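Local coordinates for protein cocosin 1 acidic chain (Cocos nucifera, PDB 5WPW) that serves as a seed storage protein of the 11S globulin family, a hexameric nutrient reservoir, and is regarded as a potential food allergen of coconut, at residues T14-S19 against V23-D28; F27-E32 against D150-Q155; T41-I46 against I310-G315; C126-N129 against P133-A136. The protein carries 2 engineered substitutions. All blocks are in the same frame, centred on the assembly; numbering follows the deposited sequence.

Interaction 1: residues T14-S19 against V23-D28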
loop_
_atom_site.group_PDB
_atom_site.type_symbol
_atom_site.label_atom_id
_atom_site.label_comp_id
_atom_site.label_asym_id
_atom_site.label_seq_id
_atom_site.Cartn_x
_atom_site.Cartn_y
_atom_site.Cartn_z
ATOM N N THR A 14 -33.859 -2.555 -24.476
ATOM C CA THR A 14 -34.243 -2.037 -25.784
ATOM C C THR A 14 -34.254 -3.126 -26.849
ATOM O O THR A 14 -35.225 -3.251 -27.599
ATOM C CB THR A 14 -33.310 -0.904 -26.221
ATOM O OG1 THR A 14 -31.953 -1.371 -26.237
ATOM C CG2 THR A 14 -33.431 0.267 -25.274
ATOM N N ARG A 15 -33.193 -3.918 -26.940
ATOM C CA ARG A 15 -33.137 -4.982 -27.929
ATOM C C ARG A 15 -32.940 -6.325 -27.241
ATOM O O ARG A 15 -32.392 -6.413 -26.136
ATOM C CB ARG A 15 -32.048 -4.713 -28.981
ATOM C CG ARG A 15 -30.683 -5.298 -28.726
ATOM C CD ARG A 15 -29.829 -5.086 -29.966
ATOM N NE ARG A 15 -28.394 -5.200 -29.716
ATOM C CZ ARG A 15 -27.671 -4.305 -29.048
ATOM N NH1 ARG A 15 -28.252 -3.223 -28.543
ATOM N NH2 ARG A 15 -26.364 -4.494 -28.892
ATOM N N THR A 16 -33.440 -7.366 -27.900
ATOM C CA THR A 16 -33.497 -8.717 -27.365
ATOM C C THR A 16 -33.023 -9.667 -28.452
ATOM O O THR A 16 -33.599 -9.696 -29.545
ATOM C CB THR A 16 -34.925 -9.071 -26.931
ATOM O OG1 THR A 16 -35.373 -8.150 -25.929
ATOM C CG2 THR A 16 -34.989 -10.496 -26.387
ATOM N N VAL A 17 -31.978 -10.436 -28.163
ATOM C CA VAL A 17 -31.415 -11.395 -29.107
ATOM C C VAL A 17 -31.710 -12.789 -28.581
ATOM O O VAL A 17 -31.311 -13.130 -27.462
ATOM C CB VAL A 17 -29.908 -11.179 -29.299
ATOM C CG1 VAL A 17 -29.344 -12.201 -30.279
ATOM C CG2 VAL A 17 -29.636 -9.764 -29.776
ATOM N N ARG A 18 -32.418 -13.595 -29.369
ATOM C CA ARG A 18 -32.766 -14.937 -28.934
ATOM C C ARG A 18 -31.719 -15.934 -29.422
ATOM O O ARG A 18 -31.365 -15.956 -30.605
ATOM C CB ARG A 18 -34.156 -15.347 -29.422
ATOM C CG ARG A 18 -34.680 -16.545 -28.662
ATOM C CD ARG A 18 -36.131 -16.878 -28.974
ATOM N NE ARG A 18 -37.049 -16.585 -27.870
ATOM C CZ ARG A 18 -36.979 -17.092 -26.639
ATOM N NH1 ARG A 18 -37.887 -16.739 -25.737
ATOM N NH2 ARG A 18 -36.011 -17.936 -26.292
ATOM N N SER A 19 -31.218 -16.739 -28.501
ATOM C CA SER A 19 -30.316 -17.837 -28.791
ATOM C C SER A 19 -31.077 -19.157 -28.667
ATOM O O SER A 19 -32.255 -19.190 -28.305
ATOM C CB SER A 19 -29.109 -17.802 -27.846
ATOM O OG SER A 19 -28.258 -16.697 -28.106
ATOM N N VAL A 23 -32.022 -16.197 -23.926
ATOM C CA VAL A 23 -32.141 -14.863 -24.506
ATOM C C VAL A 23 -31.289 -13.874 -23.711
ATOM O O VAL A 23 -31.102 -14.008 -22.492
ATOM C CB VAL A 23 -33.602 -14.337 -24.552
ATOM C CG1 VAL A 23 -34.569 -15.413 -25.023
ATOM C CG2 VAL A 23 -34.028 -13.779 -23.214
ATOM N N THR A 24 -30.793 -12.859 -24.419
ATOM C CA THR A 24 -30.003 -11.767 -23.847
ATOM C C THR A 24 -30.708 -10.448 -24.123
ATOM O O THR A 24 -30.913 -10.088 -25.287
ATOM C CB THR A 24 -28.589 -11.739 -24.439
ATOM O OG1 THR A 24 -27.979 -13.032 -24.295
ATOM C CG2 THR A 24 -27.734 -10.700 -23.725
ATOM N N ASP A 25 -31.072 -9.732 -23.059
ATOM C CA ASP A 25 -31.731 -8.436 -23.155
ATOM C C ASP A 25 -30.690 -7.354 -22.926
ATOM O O ASP A 25 -29.945 -7.419 -21.948
ATOM C CB ASP A 25 -32.839 -8.305 -22.110
ATOM C CG ASP A 25 -33.882 -9.367 -22.242
ATOM O OD1 ASP A 25 -34.063 -9.846 -23.385
ATOM O OD2 ASP A 25 -34.491 -9.750 -21.223
ATOM N N TYR A 26 -30.615 -6.382 -23.822
ATOM C CA TYR A 26 -29.638 -5.306 -23.685
ATOM C C TYR A 26 -30.350 -4.006 -23.317
ATOM O O TYR A 26 -31.255 -3.563 -24.034
ATOM C CB TYR A 26 -28.818 -5.128 -24.965
ATOM C CG TYR A 26 -28.054 -6.359 -25.429
ATOM C CD1 TYR A 26 -28.703 -7.386 -26.114
ATOM C CD2 TYR A 26 -26.680 -6.485 -25.216
ATOM C CE1 TYR A 26 -28.013 -8.509 -26.558
ATOM C CE2 TYR A 26 -25.973 -7.610 -25.658
ATOM C CZ TYR A 26 -26.652 -8.622 -26.330
ATOM O OH TYR A 26 -25.991 -9.755 -26.788
ATOM N N PHE A 27 -29.944 -3.393 -22.205
ATOM C CA PHE A 27 -30.315 -2.000 -21.984
ATOM C C PHE A 27 -29.454 -1.114 -22.875
ATOM O O PHE A 27 -28.372 -1.509 -23.311
ATOM C CB PHE A 27 -30.149 -1.597 -20.518
ATOM C CG PHE A 27 -31.014 -2.371 -19.554
ATOM C CD1 PHE A 27 -30.718 -3.679 -19.230
ATOM C CD2 PHE A 27 -32.107 -1.759 -18.936
ATOM C CE1 PHE A 27 -31.505 -4.381 -18.331
ATOM C CE2 PHE A 27 -32.892 -2.448 -18.036
ATOM C CZ PHE A 27 -32.587 -3.770 -17.736
ATOM N N ASP A 28 -29.943 0.093 -23.167
ATOM C CA ASP A 28 -29.293 0.938 -24.165
ATOM C C ASP A 28 -28.162 1.733 -23.513
ATOM O O ASP A 28 -28.410 2.713 -22.808
ATOM C CB ASP A 28 -30.286 1.875 -24.845
ATOM C CG ASP A 28 -29.621 2.774 -25.878
ATOM O OD1 ASP A 28 -28.486 2.473 -26.308
ATOM O OD2 ASP A 28 -30.225 3.794 -26.260
HETATM O O HOH W 1 -28.749 -14.323 -26.772
#
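Tyr26 N donates to Arg15 O almost linearly, at 178°, and the Val17-Thr24 pair bonds both ways, so the backbone supplies most of the bonding between the antiparallel strands 15-19 and 23-26. Beyond Arg15 the register slips by one residue: Thr14 N reaches Tyr26 O at 2.8 Å, so that Thr14 and Arg15 together face Tyr26 in a classic beta bulge. The hydroxyl Thr14 OG1, lying between its own N and carbonyl carbon (chi1 57°), adds a second bond to Tyr26 O from above the carbonyl plane.

Among side chains, the guanidinium of Arg15 lies flat over one face of the Tyr26 ring, planes 2° apart and Arg15 CZ 4.5 Å from the Tyr26 ring centroid, a cation-pi stack. Gln164 O, accepting from Arg15 NE, and Gln162, bonded to Tyr26 OH, help hold the two groups. Val17 CG2 packs on Tyr26 CE1 at 3.8 Å. Beside Thr16 and Asp25, whose OG1-OD1 bond is weak, Val23 CG1 lies over one face of the Arg18 guanidinium, toward its rim, 3.2 Å from Arg18 NH2.

A water links Val17 O, Ser19 OG and Thr24 OG1; Thr24 OG1 also meets Glu211 and Arg44. Bridges, bulge and short connection define a beta hairpin, whose strand 15-19 is one of the two outermost strands, within this chain, of a sheet of the N-terminal cupin domain.

Interaction 2: residues F27-E32 against D150-Q155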
loop_
_atom_site.group_PDB
_atom_site.type_symbol
_atom_site.label_atom_id
_atom_site.label_comp_id
_atom_site.label_asym_id
_atom_site.label_seq_id
_atom_site.Cartn_x
_atom_site.Cartn_y
_atom_site.Cartn_z
ATOM N N PHE A 27 -29.944 -3.393 -22.205
ATOM C CA PHE A 27 -30.315 -2.000 -21.984
ATOM C C PHE A 27 -29.454 -1.114 -22.875
ATOM O O PHE A 27 -28.372 -1.509 -23.311
ATOM C CB PHE A 27 -30.149 -1.597 -20.518
ATOM C CG PHE A 27 -31.014 -2.371 -19.554
ATOM C CD1 PHE A 27 -30.718 -3.679 -19.230
ATOM C CD2 PHE A 27 -32.107 -1.759 -18.936
ATOM C CE1 PHE A 27 -31.505 -4.381 -18.331
ATOM C CE2 PHE A 27 -32.892 -2.448 -18.036
ATOM C CZ PHE A 27 -32.587 -3.770 -17.736
ATOM N N ASP A 28 -29.943 0.093 -23.167
ATOM C CA ASP A 28 -29.293 0.938 -24.165
ATOM C C ASP A 28 -28.162 1.733 -23.513
ATOM O O ASP A 28 -28.410 2.713 -22.808
ATOM C CB ASP A 28 -30.286 1.875 -24.845
ATOM C CG ASP A 28 -29.621 2.774 -25.878
ATOM O OD1 ASP A 28 -28.486 2.473 -26.308
ATOM O OD2 ASP A 28 -30.225 3.794 -26.260
ATOM N N GLU A 29 -26.918 1.341 -23.791
ATOM C CA GLU A 29 -25.772 2.021 -23.198
ATOM C C GLU A 29 -25.594 3.434 -23.733
ATOM O O GLU A 29 -24.783 4.189 -23.184
ATOM C CB GLU A 29 -24.503 1.195 -23.434
ATOM C CG GLU A 29 -24.316 0.727 -24.872
ATOM C CD GLU A 29 -22.866 0.346 -25.187
ATOM O OE1 GLU A 29 -22.311 -0.575 -24.532
ATOM O OE2 GLU A 29 -22.275 0.979 -26.092
ATOM N N ASP A 30 -26.331 3.806 -24.784
ATOM C CA ASP A 30 -26.298 5.150 -25.342
ATOM C C ASP A 30 -27.325 6.082 -24.710
ATOM O O ASP A 30 -27.280 7.291 -24.958
ATOM C CB ASP A 30 -26.510 5.089 -26.856
ATOM C CG ASP A 30 -25.263 4.632 -27.596
ATOM O OD1 ASP A 30 -24.428 5.500 -27.938
ATOM O OD2 ASP A 30 -25.114 3.411 -27.832
ATOM N N ASN A 31 -28.253 5.544 -23.928
ATOM C CA ASN A 31 -29.113 6.354 -23.079
ATOM C C ASN A 31 -28.274 7.304 -22.222
ATOM O O ASN A 31 -27.203 6.936 -21.732
ATOM C CB ASN A 31 -29.957 5.406 -22.212
ATOM C CG ASN A 31 -31.123 6.092 -21.537
ATOM O OD1 ASN A 31 -30.939 6.881 -20.614
ATOM N ND2 ASN A 31 -32.339 5.772 -21.977
ATOM N N GLU A 32 -28.766 8.539 -22.045
ATOM C CA GLU A 32 -28.018 9.540 -21.284
ATOM C C GLU A 32 -27.671 9.045 -19.885
ATOM O O GLU A 32 -26.585 9.329 -19.366
ATOM C CB GLU A 32 -28.817 10.840 -21.186
ATOM C CG GLU A 32 -28.459 11.911 -22.207
ATOM C CD GLU A 32 -29.284 13.178 -22.021
ATOM O OE1 GLU A 32 -29.602 13.515 -20.855
ATOM O OE2 GLU A 32 -29.621 13.834 -23.034
ATOM N N ASP A 150 -12.692 1.982 -26.160
ATOM C CA ASP A 150 -13.725 3.007 -26.085
ATOM C C ASP A 150 -14.684 2.717 -24.926
ATOM O O ASP A 150 -14.719 1.616 -24.371
ATOM C CB ASP A 150 -14.493 3.094 -27.409
ATOM C CG ASP A 150 -14.812 1.721 -27.986
ATOM O OD1 ASP A 150 -13.875 0.926 -28.195
ATOM O OD2 ASP A 150 -15.997 1.431 -28.224
ATOM N N ARG A 151 -15.487 3.725 -24.578
ATOM C CA ARG A 151 -16.474 3.625 -23.501
ATOM C C ARG A 151 -17.742 2.918 -23.995
ATOM O O ARG A 151 -18.840 3.463 -23.999
ATOM C CB ARG A 151 -16.816 5.010 -22.958
ATOM C CG ARG A 151 -15.916 5.548 -21.859
ATOM C CD ARG A 151 -16.722 6.447 -20.864
ATOM N NE ARG A 151 -17.789 7.201 -21.534
ATOM C CZ ARG A 151 -18.912 7.636 -20.956
ATOM N NH1 ARG A 151 -19.147 7.409 -19.670
ATOM N NH2 ARG A 151 -19.807 8.307 -21.674
ATOM N N SER A 152 -17.567 1.685 -24.453
ATOM C CA SER A 152 -18.700 0.842 -24.814
ATOM C C SER A 152 -18.312 -0.588 -24.496
ATOM O O SER A 152 -17.128 -0.892 -24.334
ATOM C CB SER A 152 -19.086 0.999 -26.290
ATOM O OG SER A 152 -18.278 0.184 -27.132
ATOM N N HIS A 153 -19.317 -1.459 -24.400
ATOM C CA HIS A 153 -19.090 -2.873 -24.118
ATOM C C HIS A 153 -18.602 -3.595 -25.373
ATOM O O HIS A 153 -19.376 -3.808 -26.311
ATOM C CB HIS A 153 -20.361 -3.547 -23.621
ATOM C CG HIS A 153 -20.170 -5.000 -23.331
ATOM N ND1 HIS A 153 -21.178 -5.930 -23.449
ATOM C CD2 HIS A 153 -19.069 -5.685 -22.943
ATOM C CE1 HIS A 153 -20.717 -7.125 -23.122
ATOM N NE2 HIS A 153 -19.436 -7.004 -22.822
ATOM N N ARG A 154 -17.331 -3.992 -25.391
ATOM C CA ARG A 154 -16.782 -4.822 -26.458
ATOM C C ARG A 154 -16.651 -6.239 -25.909
ATOM O O ARG A 154 -15.852 -6.488 -24.993
ATOM C CB ARG A 154 -15.424 -4.303 -26.950
ATOM C CG ARG A 154 -15.236 -2.772 -26.982
ATOM C CD ARG A 154 -15.426 -2.146 -28.375
ATOM N NE ARG A 154 -14.664 -2.826 -29.431
ATOM C CZ ARG A 154 -13.662 -2.298 -30.132
ATOM N NH1 ARG A 154 -13.258 -1.054 -29.921
ATOM N NH2 ARG A 154 -13.069 -3.023 -31.074
ATOM N N GLN A 155 -17.418 -7.167 -26.481
ATOM C CA GLN A 155 -17.368 -8.579 -26.131
ATOM C C GLN A 155 -16.646 -9.370 -27.217
ATOM O O GLN A 155 -16.967 -9.239 -28.400
ATOM C CB GLN A 155 -18.780 -9.143 -25.931
ATOM C CG GLN A 155 -18.832 -10.363 -25.035
ATOM C CD GLN A 155 -19.961 -11.313 -25.392
ATOM O OE1 GLN A 155 -20.558 -11.211 -26.464
ATOM N NE2 GLN A 155 -20.258 -12.243 -24.499
#
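Glu29 reaches across with its carboxylate to the backbone N of His153 and the CB of Ser152. Glu29 OE1 accepts His153 N at 3.1 Å through its syn lone pair, and the N-H...O angle of 172° shows a nearly straight bond. The other oxygen, Glu29 OE2, lies 3.2 Å from Ser152 CB, while Glu29 OE1 also passes 3.7 Å from His153 CB. With CG between the backbone N and the carbonyl carbon (chi1 48°) and the chain extended beyond it, the acid spans the gap between the two loops.

The next shell fixes both ends. Ser40 OG also bonds Glu29 OE1, giving that oxygen two partners, and the imidazole of His153 turns away to bond Ser57 through NE2. Ser152 OG donates to Asp150 OD2 at 2.8 Å, from above the carboxylate plane, and Arg154 NH1 forms a salt bridge with Asp150 OD1 at 2.7 Å, the oxygen lying in the guanidinium plane. A neighbouring subunit extends this network: its Arg4 forms a salt bridge with Asp150, and its Asp325 with Arg154.

On the Glu29 side, Asp28 OD1 accepts Asp30 N at 3.0 Å in an Asx turn, and a type I turn runs from Asp28 to Asn31, which N-caps helix 32-37. The contact thus joins two irregular connections of the N-terminal cupin domain, and its Asp150-Arg154 side belongs to a subunit interface of the 11S globulin hexamer.

Interaction 3: residues T41-I46 against I310-G315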
loop_
_atom_site.group_PDB
_atom_site.type_symbol
_atom_site.label_atom_id
_atom_site.label_comp_id
_atom_site.label_asym_id
_atom_site.label_seq_id
_atom_site.Cartn_x
_atom_site.Cartn_y
_atom_site.Cartn_z
ATOM N N THR A 41 -25.509 -2.406 -19.233
ATOM C CA THR A 41 -26.217 -3.429 -18.473
ATOM C C THR A 41 -26.839 -4.426 -19.441
ATOM O O THR A 41 -27.304 -4.050 -20.527
ATOM C CB THR A 41 -27.316 -2.830 -17.567
ATOM O OG1 THR A 41 -26.725 -1.996 -16.556
ATOM C CG2 THR A 41 -28.103 -3.929 -16.861
ATOM N N ILE A 42 -26.792 -5.698 -19.079
ATOM C CA ILE A 42 -27.447 -6.736 -19.858
ATOM C C ILE A 42 -28.137 -7.690 -18.900
ATOM O O ILE A 42 -27.690 -7.909 -17.768
ATOM C CB ILE A 42 -26.470 -7.497 -20.789
ATOM C CG1 ILE A 42 -25.628 -8.498 -20.013
ATOM C CG2 ILE A 42 -25.576 -6.545 -21.561
ATOM C CD1 ILE A 42 -24.520 -9.130 -20.857
ATOM N N ARG A 43 -29.263 -8.229 -19.346
ATOM C CA ARG A 43 -29.956 -9.295 -18.644
ATOM C C ARG A 43 -29.945 -10.534 -19.528
ATOM O O ARG A 43 -30.210 -10.444 -20.726
ATOM C CB ARG A 43 -31.406 -8.909 -18.303
ATOM C CG ARG A 43 -32.129 -9.998 -17.505
ATOM C CD ARG A 43 -33.644 -9.852 -17.566
ATOM N NE ARG A 43 -34.081 -8.638 -16.892
ATOM C CZ ARG A 43 -35.036 -7.836 -17.345
ATOM N NH1 ARG A 43 -35.657 -8.130 -18.478
ATOM N NH2 ARG A 43 -35.357 -6.731 -16.674
ATOM N N ARG A 44 -29.635 -11.680 -18.939
ATOM C CA ARG A 44 -29.648 -12.949 -19.652
ATOM C C ARG A 44 -30.582 -13.945 -18.984
ATOM O O ARG A 44 -30.641 -14.033 -17.751
ATOM C CB ARG A 44 -28.265 -13.568 -19.719
ATOM C CG ARG A 44 -27.583 -13.354 -20.995
ATOM C CD ARG A 44 -26.405 -14.263 -21.067
ATOM N NE ARG A 44 -25.167 -13.545 -20.827
ATOM C CZ ARG A 44 -24.526 -12.851 -21.757
ATOM N NH1 ARG A 44 -23.402 -12.228 -21.458
ATOM N NH2 ARG A 44 -25.014 -12.789 -22.986
ATOM N N VAL A 45 -31.286 -14.721 -19.806
ATOM C CA VAL A 45 -32.032 -15.879 -19.337
ATOM C C VAL A 45 -31.437 -17.103 -20.017
ATOM O O VAL A 45 -31.330 -17.141 -21.246
ATOM C CB VAL A 45 -33.537 -15.759 -19.640
ATOM C CG1 VAL A 45 -34.227 -17.067 -19.320
ATOM C CG2 VAL A 45 -34.142 -14.668 -18.816
ATOM N N ILE A 46 -31.038 -18.086 -19.218
ATOM C CA ILE A 46 -30.370 -19.286 -19.703
ATOM C C ILE A 46 -31.250 -20.463 -19.317
ATOM O O ILE A 46 -31.340 -20.821 -18.133
ATOM C CB ILE A 46 -28.950 -19.443 -19.126
ATOM C CG1 ILE A 46 -28.072 -18.241 -19.474
ATOM C CG2 ILE A 46 -28.293 -20.720 -19.619
ATOM C CD1 ILE A 46 -26.727 -18.279 -18.765
ATOM N N ILE A 310 -26.724 1.835 -9.699
ATOM C CA ILE A 310 -27.521 1.213 -10.752
ATOM C C ILE A 310 -28.483 0.262 -10.054
ATOM O O ILE A 310 -28.104 -0.820 -9.600
ATOM C CB ILE A 310 -26.653 0.493 -11.786
ATOM C CG1 ILE A 310 -25.714 1.488 -12.461
ATOM C CG2 ILE A 310 -27.527 -0.155 -12.850
ATOM C CD1 ILE A 310 -24.343 1.552 -11.855
ATOM N N MET A 311 -29.740 0.672 -9.955
ATOM C CA MET A 311 -30.715 -0.046 -9.155
ATOM C C MET A 311 -31.617 -0.863 -10.069
ATOM O O MET A 311 -32.171 -0.324 -11.038
ATOM C CB MET A 311 -31.549 0.933 -8.336
ATOM C CG MET A 311 -32.465 0.263 -7.349
ATOM S SD MET A 311 -33.378 1.448 -6.322
ATOM C CE MET A 311 -32.446 2.931 -6.618
ATOM N N TYR A 312 -31.792 -2.144 -9.737
ATOM C CA TYR A 312 -32.623 -3.073 -10.499
ATOM C C TYR A 312 -33.625 -3.718 -9.558
ATOM O O TYR A 312 -33.230 -4.321 -8.557
ATOM C CB TYR A 312 -31.763 -4.149 -11.172
ATOM C CG TYR A 312 -32.558 -5.172 -11.945
ATOM C CD1 TYR A 312 -33.078 -4.865 -13.191
ATOM C CD2 TYR A 312 -32.795 -6.443 -11.429
ATOM C CE1 TYR A 312 -33.805 -5.788 -13.907
ATOM C CE2 TYR A 312 -33.533 -7.378 -12.145
ATOM C CZ TYR A 312 -34.020 -7.038 -13.388
ATOM O OH TYR A 312 -34.756 -7.933 -14.117
ATOM N N CYS A 313 -34.916 -3.624 -9.877
ATOM C CA CYS A 313 -35.941 -4.178 -8.989
ATOM C C CYS A 313 -36.185 -5.650 -9.323
ATOM O O CYS A 313 -36.497 -5.996 -10.471
ATOM C CB CYS A 313 -37.236 -3.375 -9.067
ATOM S SG CYS A 313 -38.580 -4.145 -8.118
ATOM N N THR A 314 -35.964 -6.519 -8.341
ATOM C CA THR A 314 -36.121 -7.960 -8.499
ATOM C C THR A 314 -37.502 -8.459 -8.078
ATOM O O THR A 314 -37.816 -9.623 -8.309
ATOM C CB THR A 314 -35.057 -8.712 -7.687
ATOM O OG1 THR A 314 -35.238 -8.461 -6.291
ATOM C CG2 THR A 314 -33.624 -8.272 -8.091
ATOM N N GLY A 315 -38.317 -7.623 -7.460
ATOM C CA GLY A 315 -39.611 -8.077 -6.967
ATOM C C GLY A 315 -40.341 -6.960 -6.256
ATOM O O GLY A 315 -39.761 -5.923 -5.909
#
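Arg43 and Tyr312 carry most of this contact, meeting through the phenol oxygen. Arg43 leaves strand 41-46 with CG anti to its N and stays extended through chi2, then bends at chi3 (-66°), which brings NE and NH2 together in front of the phenol. Both nitrogens stand 2.9 Å from Tyr312 OH, but the strongly bent N-H...O angles, both about 122°, make this a forked pair of weak hydrogen bonds. Tyr312, likewise extended from its strand with CG anti to N, presents its OH and the adjoining ring edge: Arg43 NH2 lies near the ring plane, 3.3 Å from Tyr312 CE1. The side chains cross at about a right angle, with guanidinium and ring planes 51° apart, so the geometry is not that of a stack.

The two strands belong to different sheets, one in each cupin domain of the bicupin subunit; with the closest CA atoms, those of Thr41 and Ile310, 9.1 Å apart, only side chains bridge the domains here. Ile137, from the strand next to 41-46, packs on Tyr312, and Asp25 gives Arg43 NH1 a long, weak ion pair.

At the Thr41 end the touch is looser: Ile310 CG2 approaches Thr41 OG1 at 4.2 Å, and Leu340 packs against both residues. Thr41 OG1 is buried with no hydrogen-bond partner in the model, leaving the methyl of Ile310 as an apolar neighbour to a polar atom.

Interaction 4: residues C126-N129 against P133-A136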
loop_
_atom_site.group_PDB
_atom_site.type_symbol
_atom_site.label_atom_id
_atom_site.label_comp_id
_atom_site.label_asym_id
_atom_site.label_seq_id
_atom_site.Cartn_x
_atom_site.Cartn_y
_atom_site.Cartn_z
ATOM N N CYS A 126 -20.716 -20.119 -18.505
ATOM C CA CYS A 126 -21.811 -20.249 -17.542
ATOM C C CYS A 126 -22.742 -21.352 -18.004
ATOM O O CYS A 126 -23.230 -21.283 -19.132
ATOM C CB CYS A 126 -22.602 -18.948 -17.446
ATOM S SG CYS A 126 -23.914 -18.983 -16.229
ATOM N N TYR A 127 -23.012 -22.329 -17.141
ATOM C CA TYR A 127 -23.879 -23.453 -17.515
ATOM C C TYR A 127 -24.994 -23.636 -16.487
ATOM O O TYR A 127 -24.737 -23.695 -15.276
ATOM C CB TYR A 127 -23.069 -24.740 -17.659
ATOM C CG TYR A 127 -23.909 -26.007 -17.886
ATOM C CD1 TYR A 127 -24.536 -26.245 -19.108
ATOM C CD2 TYR A 127 -24.058 -26.959 -16.876
ATOM C CE1 TYR A 127 -25.310 -27.425 -19.323
ATOM C CE2 TYR A 127 -24.834 -28.138 -17.071
ATOM C CZ TYR A 127 -25.448 -28.359 -18.295
ATOM O OH TYR A 127 -26.202 -29.525 -18.493
ATOM N N ASN A 128 -26.227 -23.769 -16.977
ATOM C CA ASN A 128 -27.407 -23.973 -16.135
ATOM C C ASN A 128 -27.654 -25.466 -15.974
ATOM O O ASN A 128 -28.134 -26.117 -16.899
ATOM C CB ASN A 128 -28.619 -23.282 -16.757
ATOM C CG ASN A 128 -29.889 -23.440 -15.925
ATOM O OD1 ASN A 128 -29.882 -24.039 -14.841
ATOM N ND2 ASN A 128 -30.971 -22.875 -16.419
ATOM N N ASN A 129 -27.344 -26.008 -14.798
ATOM C CA ASN A 129 -27.540 -27.427 -14.540
ATOM C C ASN A 129 -28.741 -27.711 -13.649
ATOM O O ASN A 129 -28.884 -28.834 -13.160
ATOM C CB ASN A 129 -26.285 -28.031 -13.919
ATOM C CG ASN A 129 -25.968 -27.437 -12.574
ATOM O OD1 ASN A 129 -26.634 -26.514 -12.098
ATOM N ND2 ASN A 129 -24.943 -27.956 -11.953
ATOM N N PRO A 133 -34.958 -21.790 -15.279
ATOM C CA PRO A 133 -34.040 -20.917 -16.014
ATOM C C PRO A 133 -33.212 -20.060 -15.061
ATOM O O PRO A 133 -33.653 -19.696 -13.970
ATOM C CB PRO A 133 -34.975 -20.050 -16.873
ATOM C CG PRO A 133 -36.338 -20.734 -16.799
ATOM C CD PRO A 133 -36.364 -21.403 -15.475
ATOM N N VAL A 134 -31.993 -19.764 -15.479
ATOM C CA VAL A 134 -31.156 -18.790 -14.783
ATOM C C VAL A 134 -31.460 -17.419 -15.359
ATOM O O VAL A 134 -31.591 -17.255 -16.576
ATOM C CB VAL A 134 -29.659 -19.141 -14.925
ATOM C CG1 VAL A 134 -28.780 -17.960 -14.493
ATOM C CG2 VAL A 134 -29.323 -20.403 -14.129
ATOM N N VAL A 135 -31.618 -16.429 -14.491
ATOM C CA VAL A 135 -31.746 -15.047 -14.910
ATOM C C VAL A 135 -30.600 -14.281 -14.254
ATOM O O VAL A 135 -30.498 -14.243 -13.019
ATOM C CB VAL A 135 -33.114 -14.455 -14.539
ATOM C CG1 VAL A 135 -33.240 -13.057 -15.102
ATOM C CG2 VAL A 135 -34.241 -15.343 -15.111
ATOM N N ALA A 136 -29.718 -13.727 -15.075
ATOM C CA ALA A 136 -28.548 -12.992 -14.611
ATOM C C ALA A 136 -28.664 -11.536 -15.023
ATOM O O ALA A 136 -29.010 -11.238 -16.171
ATOM C CB ALA A 136 -27.261 -13.591 -15.199
#
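A tight connection between strands 124-127 and 134-140 of the N-terminal cupin domain brings Asn128 against Pro133 and Val134. The two strands belong to different sheets of the domain, and across these segments no backbone hydrogen bond forms; the closest CA atoms, those of Asn128 and Val134, are 6.5 Å apart.

Asn128 points toward the other segment with CG anti to its N (chi1 -179°), which carries the amide alongside Val134, the two side chains running past each other in opposite directions. Val134 CG2, placed beside its own backbone N, lies 3.6 Å from Asn128 CG and 3.7 Å from Asn128 OD1. The amide nitrogen continues past it, with Asn128 ND2 3.7 Å from Pro133 CA and 3.4 Å from Val134 N. That last pair consists of two donors and is no hydrogen bond.

The polar needs of the buried amide are met by the surrounding backbone: ND2 donates to Ile46 O and Asn132 O, while OD1 accepts Gly130 N. Bonds on both ends of the amide fix its rotation and tell oxygen from nitrogen, so the meeting with Val134 and Pro133 is van der Waals packing beside a side chain held by its other partners.

How the interactions relate
Interactions 1, 3 and 4 meet on one sheet of the N-terminal cupin domain, where strand 40-46 is flanked by 22-26 and 134-140. Interaction 1 joins interaction 3 through probable backbone bonds, Val23 O to Val45 N at 2.8 Å and Phe27 N to Thr41 O at 3.2 Å; their centres are 12 Å apart. On the other flank, Ile46 N meets Val134 O at 2.8 Å, linking interactions 3 and 4, whose centres lie 13 Å apart. Interaction 2 continues the chain from interaction 1, sharing Phe27 and Asp28, but stays about 8 Å from interaction 4 at the nearest atoms. Within the chain, interaction 3 is the one of the four whose segments join the two cupin domains.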